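PDB 3EP1: PGRP-Hd - Peptidoglycan recognition protein homologue from Alvinella pompejana, which probably recognises bacterial peptidoglycan in innate immunity, through a domain related to the N-acetylmuramoyl-L-alanine amidases. Local coordinates for residues Gln61-Leu66 and Asp76-Asn81; Gly88-Gly93 and Leu132-Ile137; Leu151-Ala156 and Asp164-Cys169. One frame throughout, in Å; residues are numbered along the deposited sequence.

Interaction 1 (Gln61-Leu66 and Asp76-Asn81); sequences QIVKAL and DDIKYN
Ile-78 pushes its terminal methyl against the helix turn of Val-63 and Leu-66, and the apolar contacts all run through that one atom. CD1 of Ile-78 lies 3.9 Å from CG1 of Val-63 and 4.0 Å from CB of Leu-66, meeting the base of the leucine side chain rather than its branched end. The isoleucine is fully extended, CG1 anti to the backbone N (chi1 -168°) and CD1 anti again beyond it, which carries the methyl from the loop to the helix. A methyl-to-carbonyl contact comes with these: Ile-78 CD1 sits 3.6 Å from the backbone O of Val-63. Leu-83 of the next strand touches both Leu-66 and Ile-78, burying the contact further.

Polar bonds hold the loop behind the isoleucine. Asp-77 OD1 takes a weak, bent bond from Ile-78 N (2.7 Å, 148° at the hydrogen) and a second from Gln-67 NE2 of the helix. Its OD2 forms a salt bridge with Arg-8, and Arg-94 binds the carbonyl oxygens of Asp-77 and Ile-78. The arrangement is a helix-loop-strand connection, in which the chain returning to strand 82-84 of the central sheet packs back on helix 59-72 of an amidase-like domain.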
# COMPACT_ATOMS: atom_id res chain seq x y z
N GLN A 61 -0.18 17.09 16.79
CA GLN A 61 -1.03 18.01 17.54
C GLN A 61 -1.87 18.85 16.59
O GLN A 61 -2.97 19.27 16.94
CB GLN A 61 -0.19 18.92 18.44
CG GLN A 61 0.64 18.19 19.50
CD GLN A 61 1.27 19.14 20.52
OE1 GLN A 61 1.97 18.71 21.44
NE2 GLN A 61 1.02 20.44 20.35
N ILE A 62 -1.36 19.11 15.39
CA ILE A 62 -2.12 19.90 14.43
C ILE A 62 -3.29 19.09 13.89
O ILE A 62 -4.38 19.62 13.71
CB ILE A 62 -1.26 20.35 13.23
CG1 ILE A 62 -0.23 21.39 13.67
CG2 ILE A 62 -2.15 20.95 12.15
CD1 ILE A 62 0.71 21.85 12.58
N VAL A 63 -3.06 17.81 13.64
CA VAL A 63 -4.11 16.94 13.13
C VAL A 63 -5.25 16.92 14.15
O VAL A 63 -6.42 17.02 13.79
CB VAL A 63 -3.59 15.51 12.87
CG1 VAL A 63 -4.71 14.62 12.43
CG2 VAL A 63 -2.51 15.54 11.80
N LYS A 64 -4.89 16.79 15.42
CA LYS A 64 -5.90 16.77 16.48
C LYS A 64 -6.67 18.09 16.46
O LYS A 64 -7.89 18.12 16.55
CB LYS A 64 -5.22 16.60 17.83
CG LYS A 64 -6.14 16.76 19.03
CD LYS A 64 -7.01 15.55 19.26
CE LYS A 64 -7.52 15.55 20.70
NZ LYS A 64 -8.25 14.32 21.06
N ALA A 65 -5.93 19.19 16.34
CA ALA A 65 -6.53 20.52 16.29
C ALA A 65 -7.51 20.66 15.14
O ALA A 65 -8.54 21.32 15.26
CB ALA A 65 -5.43 21.58 16.16
N LEU A 66 -7.19 20.05 14.00
CA LEU A 66 -8.06 20.13 12.84
C LEU A 66 -9.35 19.39 13.15
O LEU A 66 -10.44 19.89 12.88
CB LEU A 66 -7.38 19.51 11.61
CG LEU A 66 -6.26 20.35 10.97
CD1 LEU A 66 -5.47 19.49 9.97
CD2 LEU A 66 -6.87 21.56 10.28
N ASP A 76 -19.01 15.34 10.92
CA ASP A 76 -19.04 14.07 11.64
C ASP A 76 -17.67 13.63 12.15
O ASP A 76 -17.58 12.68 12.93
CB ASP A 76 -19.57 12.95 10.73
CG ASP A 76 -21.02 13.15 10.33
OD1 ASP A 76 -21.77 13.79 11.09
OD2 ASP A 76 -21.41 12.64 9.25
N ASP A 77 -16.61 14.30 11.71
CA ASP A 77 -15.25 13.95 12.09
C ASP A 77 -14.31 14.85 11.29
O ASP A 77 -14.77 15.70 10.53
CB ASP A 77 -15.01 12.47 11.73
CG ASP A 77 -13.65 11.95 12.17
OD1 ASP A 77 -13.02 12.54 13.07
OD2 ASP A 77 -13.22 10.92 11.62
N ILE A 78 -13.00 14.68 11.47
CA ILE A 78 -12.03 15.46 10.72
C ILE A 78 -12.46 15.27 9.25
O ILE A 78 -12.87 14.18 8.87
CB ILE A 78 -10.58 14.96 11.01
CG1 ILE A 78 -9.55 15.94 10.46
CG2 ILE A 78 -10.38 13.55 10.44
CD1 ILE A 78 -8.14 15.63 10.91
N LYS A 79 -12.40 16.34 8.46
CA LYS A 79 -12.83 16.34 7.05
C LYS A 79 -12.17 15.41 6.04
O LYS A 79 -12.82 14.96 5.09
CB LYS A 79 -12.72 17.75 6.47
CG LYS A 79 -13.55 18.81 7.16
CD LYS A 79 -13.30 20.16 6.52
CE LYS A 79 -14.01 21.26 7.27
NZ LYS A 79 -13.58 22.60 6.80
N TYR A 80 -10.89 15.13 6.22
CA TYR A 80 -10.18 14.30 5.27
C TYR A 80 -9.99 12.83 5.60
O TYR A 80 -10.05 12.42 6.75
CB TYR A 80 -8.83 14.96 4.99
CG TYR A 80 -8.95 16.45 4.77
CD1 TYR A 80 -8.77 17.35 5.82
CD2 TYR A 80 -9.25 16.97 3.51
CE1 TYR A 80 -8.88 18.72 5.63
CE2 TYR A 80 -9.37 18.35 3.31
CZ TYR A 80 -9.18 19.22 4.37
OH TYR A 80 -9.28 20.58 4.17
N ASN A 81 -9.76 12.04 4.55
CA ASN A 81 -9.53 10.60 4.67
C ASN A 81 -8.10 10.35 5.13
O ASN A 81 -7.82 9.37 5.82
CB ASN A 81 -9.73 9.92 3.31
CG ASN A 81 -11.18 9.90 2.89
OD1 ASN A 81 -11.95 9.05 3.31
ND2 ASN A 81 -11.56 10.86 2.05

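Interaction 2 (Gly88-Gly93 and Leu132-Ile137); sequences GVIYEG and LSKLII
Ile-90, on an outermost strand of the sheet within this chain, sends a single methyl to helix 126-141. Its CD1 reaches CB of Leu-135 and CE of Lys-134, each at 4.0 Å, so the methyl stands between two neighbouring helix residues. The isoleucine holds CG1 beside its backbone N (chi1 -58°) and then runs straight (chi2 179°), which makes CD1 its closest approach; CG2, anti to the N, stays farther from the helix.

Lys-134 leaves the helix extended as far as CD and then turns at chi3 (61°). The bend brings CE, the carbon next to the charged NZ, against the isoleucine methyl. Lys-134 also packs on Ile-137 of the second subunit, which places it close to the dimer contact. Leu-135 meets Ile-90 with CB, while its side chain also touches Trp-96.

Tyr-91, next along the strand, packs on helix 59-72 instead, including Val-63. Successive residues of the strand thus point to opposite faces of the sheet, the alpha/beta sandwich layering expected of the PGRP and amidase fold, with helix 126-141 on one face and helix 59-72 on the other.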
# COMPACT_ATOMS: atom_id res chain seq x y z
N GLY A 88 6.86 13.82 4.82
CA GLY A 88 6.38 12.56 4.28
C GLY A 88 5.59 11.66 5.21
O GLY A 88 5.29 10.52 4.86
N VAL A 89 5.24 12.15 6.39
CA VAL A 89 4.47 11.36 7.33
C VAL A 89 2.99 11.37 6.93
O VAL A 89 2.41 12.42 6.71
CB VAL A 89 4.61 11.93 8.77
CG1 VAL A 89 3.84 11.06 9.75
CG2 VAL A 89 6.09 12.01 9.15
N ILE A 90 2.38 10.19 6.83
CA ILE A 90 0.97 10.08 6.46
C ILE A 90 0.11 9.80 7.69
O ILE A 90 0.40 8.88 8.45
CB ILE A 90 0.74 8.94 5.45
CG1 ILE A 90 1.59 9.15 4.20
CG2 ILE A 90 -0.72 8.89 5.06
CD1 ILE A 90 1.42 8.05 3.15
N TYR A 91 -0.95 10.57 7.88
CA TYR A 91 -1.84 10.37 9.03
C TYR A 91 -3.21 9.90 8.61
O TYR A 91 -3.78 10.39 7.64
CB TYR A 91 -2.01 11.65 9.85
CG TYR A 91 -0.74 12.24 10.39
CD1 TYR A 91 0.00 13.14 9.63
CD2 TYR A 91 -0.26 11.89 11.65
CE1 TYR A 91 1.19 13.68 10.10
CE2 TYR A 91 0.93 12.43 12.14
CZ TYR A 91 1.65 13.32 11.36
OH TYR A 91 2.83 13.86 11.83
N GLU A 92 -3.75 8.96 9.37
CA GLU A 92 -5.07 8.45 9.05
C GLU A 92 -6.13 9.41 9.57
O GLU A 92 -6.13 9.78 10.74
CB GLU A 92 -5.28 7.06 9.67
CG GLU A 92 -6.72 6.59 9.52
CD GLU A 92 -7.02 5.31 10.26
OE1 GLU A 92 -6.34 5.01 11.26
OE2 GLU A 92 -7.98 4.62 9.84
N GLY A 93 -7.02 9.84 8.68
CA GLY A 93 -8.10 10.71 9.07
C GLY A 93 -9.28 9.76 9.19
O GLY A 93 -9.30 8.90 10.06
N LEU A 132 2.69 11.09 -0.91
CA LEU A 132 1.47 11.25 -1.68
C LEU A 132 1.43 10.14 -2.71
O LEU A 132 0.44 9.44 -2.85
CB LEU A 132 1.44 12.61 -2.37
CG LEU A 132 0.29 12.86 -3.35
CD1 LEU A 132 -1.02 12.36 -2.77
CD2 LEU A 132 0.21 14.34 -3.66
N SER A 133 2.54 9.98 -3.42
CA SER A 133 2.65 8.95 -4.45
C SER A 133 2.43 7.56 -3.87
O SER A 133 1.70 6.75 -4.44
CB SER A 133 4.02 9.02 -5.11
OG SER A 133 4.10 8.10 -6.18
N LYS A 134 3.06 7.29 -2.73
CA LYS A 134 2.92 5.99 -2.08
C LYS A 134 1.48 5.69 -1.66
O LYS A 134 0.98 4.60 -1.90
CB LYS A 134 3.83 5.91 -0.85
CG LYS A 134 3.77 4.58 -0.09
CD LYS A 134 4.77 4.54 1.08
CE LYS A 134 4.44 5.64 2.09
NZ LYS A 134 5.55 5.92 3.03
N LEU A 135 0.83 6.67 -1.04
CA LEU A 135 -0.55 6.49 -0.59
C LEU A 135 -1.47 6.03 -1.73
O LEU A 135 -2.26 5.10 -1.59
CB LEU A 135 -1.07 7.80 -0.00
CG LEU A 135 -2.55 7.84 0.40
CD1 LEU A 135 -2.80 6.84 1.51
CD2 LEU A 135 -2.94 9.23 0.85
N ILE A 136 -1.36 6.68 -2.87
CA ILE A 136 -2.18 6.35 -4.02
C ILE A 136 -1.87 4.96 -4.56
O ILE A 136 -2.75 4.12 -4.74
CB ILE A 136 -1.97 7.39 -5.12
CG1 ILE A 136 -2.32 8.78 -4.58
CG2 ILE A 136 -2.78 7.00 -6.36
CD1 ILE A 136 -1.92 9.95 -5.48
N ILE A 137 -0.59 4.70 -4.80
CA ILE A 137 -0.18 3.42 -5.32
C ILE A 137 -0.61 2.29 -4.38
O ILE A 137 -1.09 1.24 -4.83
CB ILE A 137 1.34 3.42 -5.60
CG1 ILE A 137 1.63 4.47 -6.69
CG2 ILE A 137 1.80 2.05 -6.07
CD1 ILE A 137 3.08 4.55 -7.11

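Interaction 3 (Leu151-Ala156 and Asp164-Cys169); sequences LRTTPA and DMLDRC
No flat group enters the meeting of Leu-151 and Thr-153 with Leu-166; the nearby plane is the guanidinium of Arg-168, which folds back over Met-165 in the preceding turn. CA of Met-165 lies 3.4 Å off one face, nearer the edge of the group than its middle, and Arg-168 NH2 forms a salt bridge with Glu-123.

Across the contact the packing is aliphatic. CD2 of Leu-151 touches both branches of Leu-166, CD1 at 3.9 Å and CD2 at 4.0 Å, and the two leucines cross at about a right angle. CD1 of Leu-166 also meets CG2 of Thr-153 at 4.0 Å. This joins strand 149-152, the other outermost strand of the sheet in this chain, to helix 160-167, which packs back on the sheet as part of the helical cover of the amidase-like alpha/beta fold. The short helix 155-158 lies between them in the chain, and Leu-31 of the adjacent strand 26-33 touches both leucines.

Thr-153 divides its two branches between different tasks. Its OG1, anti to the backbone N (chi1 -165°), is hydrogen-bonded to the carbonyl O of Leu-31 and to OG of Ser-158, while the methyl turns to Leu-166. Thr-154 follows as N-cap of helix 155-158, with a weak bond from Met-157 N to its OG1. The disulfide between Cys-169 and Cys-173 closes a short loop of the C-terminal chain.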
# COMPACT_ATOMS: atom_id res chain seq x y z
N LEU A 151 -5.96 12.65 -9.75
CA LEU A 151 -5.63 13.54 -8.65
C LEU A 151 -6.16 14.91 -9.07
O LEU A 151 -5.58 15.57 -9.95
CB LEU A 151 -4.12 13.58 -8.46
CG LEU A 151 -3.57 14.29 -7.23
CD1 LEU A 151 -4.09 13.62 -5.98
CD2 LEU A 151 -2.05 14.27 -7.25
N ARG A 152 -7.25 15.33 -8.44
CA ARG A 152 -7.90 16.60 -8.76
C ARG A 152 -7.65 17.72 -7.74
O ARG A 152 -7.67 17.49 -6.54
CB ARG A 152 -9.41 16.39 -8.86
CG ARG A 152 -9.88 15.39 -9.91
CD ARG A 152 -11.41 15.34 -9.88
NE ARG A 152 -11.99 14.62 -11.01
CZ ARG A 152 -11.74 14.89 -12.29
NH1 ARG A 152 -10.90 15.87 -12.60
NH2 ARG A 152 -12.32 14.20 -13.25
N THR A 153 -7.45 18.94 -8.25
CA THR A 153 -7.26 20.12 -7.42
C THR A 153 -7.23 21.42 -8.24
O THR A 153 -7.33 21.39 -9.46
CB THR A 153 -5.96 20.03 -6.59
OG1 THR A 153 -5.99 21.02 -5.54
CG2 THR A 153 -4.73 20.28 -7.46
N THR A 154 -7.12 22.54 -7.54
CA THR A 154 -7.06 23.87 -8.14
C THR A 154 -6.16 24.72 -7.24
O THR A 154 -5.85 24.32 -6.12
CB THR A 154 -8.45 24.55 -8.23
OG1 THR A 154 -8.97 24.75 -6.91
CG2 THR A 154 -9.43 23.70 -9.01
N PRO A 155 -5.73 25.90 -7.71
CA PRO A 155 -4.87 26.73 -6.86
C PRO A 155 -5.55 27.14 -5.56
O PRO A 155 -4.88 27.32 -4.53
CB PRO A 155 -4.54 27.93 -7.75
CG PRO A 155 -5.71 28.00 -8.69
CD PRO A 155 -5.95 26.54 -9.02
N ALA A 156 -6.87 27.27 -5.59
CA ALA A 156 -7.64 27.67 -4.42
C ALA A 156 -7.69 26.56 -3.38
O ALA A 156 -7.69 26.81 -2.18
CB ALA A 156 -9.05 28.05 -4.83
N ASP A 164 0.45 24.20 -10.02
CA ASP A 164 1.38 24.39 -11.13
C ASP A 164 2.19 23.14 -11.42
O ASP A 164 2.38 22.76 -12.57
CB ASP A 164 2.34 25.54 -10.83
CG ASP A 164 1.69 26.90 -10.96
OD1 ASP A 164 2.31 27.89 -10.50
OD2 ASP A 164 0.58 26.99 -11.51
N MET A 165 2.67 22.52 -10.35
CA MET A 165 3.50 21.32 -10.43
C MET A 165 2.81 20.07 -11.00
O MET A 165 3.41 19.33 -11.78
CB MET A 165 4.06 20.99 -9.05
CG MET A 165 4.89 19.74 -9.04
SD MET A 165 5.38 19.33 -7.39
CE MET A 165 4.01 18.25 -6.92
N LEU A 166 1.58 19.82 -10.58
CA LEU A 166 0.85 18.65 -11.08
C LEU A 166 0.43 18.91 -12.51
O LEU A 166 0.41 18.00 -13.35
CB LEU A 166 -0.39 18.39 -10.23
CG LEU A 166 -0.13 18.16 -8.75
CD1 LEU A 166 -1.45 18.08 -8.02
CD2 LEU A 166 0.69 16.89 -8.57
N ASP A 167 0.11 20.17 -12.79
CA ASP A 167 -0.33 20.56 -14.12
C ASP A 167 0.71 20.36 -15.22
O ASP A 167 0.35 20.09 -16.37
CB ASP A 167 -0.78 22.03 -14.10
CG ASP A 167 -1.46 22.44 -15.38
OD1 ASP A 167 -0.78 22.54 -16.42
OD2 ASP A 167 -2.68 22.65 -15.35
N ARG A 168 1.99 20.50 -14.90
CA ARG A 168 3.01 20.32 -15.93
C ARG A 168 3.56 18.91 -15.98
O ARG A 168 4.35 18.57 -16.86
CB ARG A 168 4.17 21.32 -15.74
CG ARG A 168 4.87 21.22 -14.42
CD ARG A 168 6.11 22.10 -14.41
NE ARG A 168 6.72 22.14 -13.09
CZ ARG A 168 6.29 22.91 -12.10
NH1 ARG A 168 5.24 23.70 -12.27
NH2 ARG A 168 6.89 22.86 -10.92
N CYS A 169 3.13 18.08 -15.03
CA CYS A 169 3.55 16.69 -14.97
C CYS A 169 2.36 15.76 -15.09
O CYS A 169 2.50 14.57 -14.84
CB CYS A 169 4.27 16.37 -13.67
SG CYS A 169 5.98 16.95 -13.64

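The three contacts follow one another along the chain, without nesting or crossing. Interaction 1 closes a short loop, bringing the chain after helix 59-72 back against it. Interaction 2 spans a longer excursion, through strand 110-115, before helix 126-141 returns to strand 90-92. Interaction 3 closes another short loop, bringing helix 160-167 back to edge strand 149-152. Interactions 1 and 2 touch through the probable hydrogen bond Asn-81 O to Gly-93 N and through Val-63 against Tyr-91. Interactions 2 and 3 reach the same sheet and meet where Leu-132 and Ile-136 pack on Leu-151. Interactions 1 and 3 lie on opposite sides of the chain's centre, their centres about 23 Å apart.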